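Local coordinates for protein glutamate receptor 1 (Adineta vaga, PDB 4IO2) that binds glutamate in the extracellular ligand-binding domain of a ligand-gated ion channel, the part of the receptor crystallised here, at the interface of chains A and B. Coordinates in Å, arbitrary orientation; residue numbers count along the deposited sequence, not the author numbering. Chains: chain A/B, Glutamate receptor 1.

The interface of chains A and B. Residues chain A 100, 226, 229-230; chain B 88-90, 93.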
ATOM      1  N   ASN A 100      -1.153  -8.671  -3.390  0.67 15.10           N
ATOM      2  CA  ASN A 100      -0.474  -7.405  -3.208  0.67 17.01           C
ATOM      3  C   ASN A 100      -1.422  -6.328  -3.694  0.67 16.39           C
ATOM      4  O   ASN A 100      -2.254  -6.538  -4.590  0.67 16.23           O
ATOM      5  CB  ASN A 100       0.849  -7.394  -3.982  0.67 20.28           C
ATOM      6  CG  ASN A 100       1.837  -8.357  -3.408  0.67 25.39           C
ATOM      7  OD1 ASN A 100       2.216  -9.324  -4.045  0.67 27.35           O
ATOM      8  ND2 ASN A 100       2.252  -8.111  -2.173  0.67 31.51           N
ATOM      9  N   LEU A 226       2.469  -6.751  -9.415  1.00 10.28           N
ATOM     10  CA  LEU A 226       3.630  -5.888  -9.127  1.00 10.41           C
ATOM     11  C   LEU A 226       4.281  -5.431 -10.433  1.00 12.20           C
ATOM     12  O   LEU A 226       4.749  -4.330 -10.531  1.00 12.25           O
ATOM     13  CB  LEU A 226       4.598  -6.654  -8.249  1.00 10.83           C
ATOM     14  CG  LEU A 226       4.093  -6.815  -6.811  1.00 11.66           C
ATOM     15  CD1 LEU A 226       4.875  -7.912  -6.068  1.00 11.99           C
ATOM     16  CD2 LEU A 226       4.182  -5.489  -6.077  1.00 15.70           C
ATOM     17  N   ARG A 229       2.252  -2.624 -11.708  1.00 12.70           N
ATOM     18  CA  ARG A 229       2.588  -1.450 -10.924  0.52 12.54           C
ATOM     19  C   ARG A 229       3.884  -0.813 -11.462  1.00 12.58           C
ATOM     20  O   ARG A 229       3.927   0.392 -11.811  1.00 16.03           O
ATOM     21  CB  ARG A 229       2.718  -1.885  -9.441  0.52 13.91           C
ATOM     22  CG  ARG A 229       3.003  -0.768  -8.392  0.52 15.32           C
ATOM     23  CD  ARG A 229       3.467  -1.334  -7.004  0.52 17.12           C
ATOM     24  NE  ARG A 229       2.376  -1.950  -6.254  0.52 15.38           N
ATOM     25  CZ  ARG A 229       2.456  -2.389  -5.002  0.52 14.50           C
ATOM     26  NH1 ARG A 229       3.575  -2.292  -4.302  0.52 19.28           N
ATOM     27  NH2 ARG A 229       1.398  -2.950  -4.447  0.52 16.09           N
ATOM     28  N   GLU A 230       4.929  -1.622 -11.561  1.00 13.90           N
ATOM     29  CA  GLU A 230       6.260  -1.135 -11.902  1.00 16.69           C
ATOM     30  C   GLU A 230       6.298  -0.505 -13.280  1.00 18.54           C
ATOM     31  O   GLU A 230       7.007   0.484 -13.480  1.00 21.49           O
ATOM     32  CB  GLU A 230       7.275  -2.294 -11.805  1.00 16.47           C
ATOM     33  CG  GLU A 230       7.535  -2.661 -10.352  1.00 16.18           C
ATOM     34  CD  GLU A 230       8.093  -4.047 -10.115  1.00 16.18           C
ATOM     35  OE1 GLU A 230       8.544  -4.704 -11.053  1.00 23.07           O
ATOM     36  OE2 GLU A 230       7.970  -4.529  -8.965  1.00 16.79           O
TER
ATOM     37  N   VAL B  88       8.411  -3.894  -1.801  1.00 10.76           N
ATOM     38  CA  VAL B  88       7.820  -5.059  -2.447  1.00  9.88           C
ATOM     39  C   VAL B  88       7.987  -4.922  -3.954  1.00 11.19           C
ATOM     40  O   VAL B  88       7.504  -3.956  -4.548  1.00 13.01           O
ATOM     41  CB  VAL B  88       6.331  -5.158  -2.093  1.00 11.46           C
ATOM     42  CG1 VAL B  88       5.740  -6.393  -2.669  1.00 13.21           C
ATOM     43  CG2 VAL B  88       6.155  -5.185  -0.562  1.00 12.45           C
ATOM     44  N   THR B  89       8.693  -5.842  -4.573  1.00 10.20           N
ATOM     45  CA  THR B  89       8.920  -5.806  -6.015  1.00  9.53           C
ATOM     46  C   THR B  89       8.572  -7.134  -6.644  1.00 10.55           C
ATOM     47  O   THR B  89       8.588  -8.155  -5.984  1.00 10.34           O
ATOM     48  CB  THR B  89      10.395  -5.475  -6.381  1.00 11.18           C
ATOM     49  OG1 THR B  89      11.214  -6.620  -6.086  1.00 12.04           O
ATOM     50  CG2 THR B  89      10.914  -4.219  -5.706  1.00 11.58           C
ATOM     51  N   SER B  90       8.306  -7.113  -7.944  1.00 11.31           N
ATOM     52  CA  SER B  90       7.964  -8.327  -8.678  0.62 12.22           C
ATOM     53  C   SER B  90       9.090  -9.346  -8.650  1.00 12.25           C
ATOM     54  O   SER B  90       8.848 -10.528  -8.453  1.00 12.86           O
ATOM     55  CB  SER B  90       7.591  -8.012 -10.119  0.62 12.62           C
ATOM     56  OG  SER B  90       8.664  -7.423 -10.867  0.62 15.11           O
ATOM     57  N   ARG B  93       9.246 -10.924  -5.220  1.00 10.25           N
ATOM     58  CA  ARG B  93       8.060 -11.740  -4.974  1.00 10.17           C
ATOM     59  C   ARG B  93       8.154 -13.091  -5.660  1.00 11.34           C
ATOM     60  O   ARG B  93       7.514 -14.045  -5.230  1.00 12.41           O
ATOM     61  CB  ARG B  93       6.814 -10.973  -5.424  1.00 11.52           C
ATOM     62  CG  ARG B  93       5.474 -11.721  -5.174  1.00 11.20           C
ATOM     63  CD  ARG B  93       5.211 -11.953  -3.693  1.00 11.63           C
ATOM     64  NE  ARG B  93       4.047 -12.790  -3.443  1.00 12.18           N
ATOM     65  CZ  ARG B  93       4.081 -14.094  -3.280  1.00 12.56           C
ATOM     66  NH1 ARG B  93       5.198 -14.764  -3.463  1.00 13.45           N
ATOM     67  NH2 ARG B  93       2.947 -14.743  -3.072  1.00 15.26           N
TER
HETATM   68  O   HOH W   1      10.968  -6.115  -9.934  1.00 18.18           O
HETATM   69  O   HOH W   2       7.538  -2.516  -6.969  1.00 28.66           O
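This patch of a two-fold symmetric homodimer interface helps hold two ligand-binding domains back to back, a pairing typical of ionotropic glutamate receptors, though the crystal structure alone does not show that this dimer forms in the intact channel. A:Leu226 and A:Glu230, one turn apart on helix 218-230, dock on the loop and short helix 90-93 of chain B, and the twin of this patch repeats the contact with the chains exchanged. A:Glu230 makes the polar grip. Its extended side chain presents both carboxylate oxygens to the start of helix 90-93: OE1 takes the hydroxyl OG of B:Ser90 at 2.7 Å, and OE2 takes that residue's backbone N at 2.8 Å, nearly straight at 162°. Each oxygen uses its syn lone pair, and with both oxygens held the carboxylate has little freedom to rotate; the helix N-terminus probably favours its negative charge. B:Ser90 turns OG between its backbone N and carbonyl carbon (chi1 62°), which sets the hydroxyl beside the residue's own backbone N-H, so that both can reach one carboxylate. Two waters extend the polar side: water 1 joins OE1 of A:Glu230 to OG of B:Ser90, while water 2 lies 2.9 Å from OE2 of A:Glu230 and 2.8 Å from the backbone O of B:Val88. Shortening A:Glu230 to an alanine removes the carboxylate, and the hydroxyl and backbone N-H of B:Ser90 would probably lose their partner across the interface, as would the two waters. A:Leu226 supplies the apolar half: its side chain crosses those of B:Arg93 and B:Val88 at about a right angle, with CD1 3.7 Å from CB of B:Arg93 and 3.8 Å from CG1 of B:Val88. Within chain A, CD2 of the same leucine sits over the centre of one face of the A:Arg229 guanidinium.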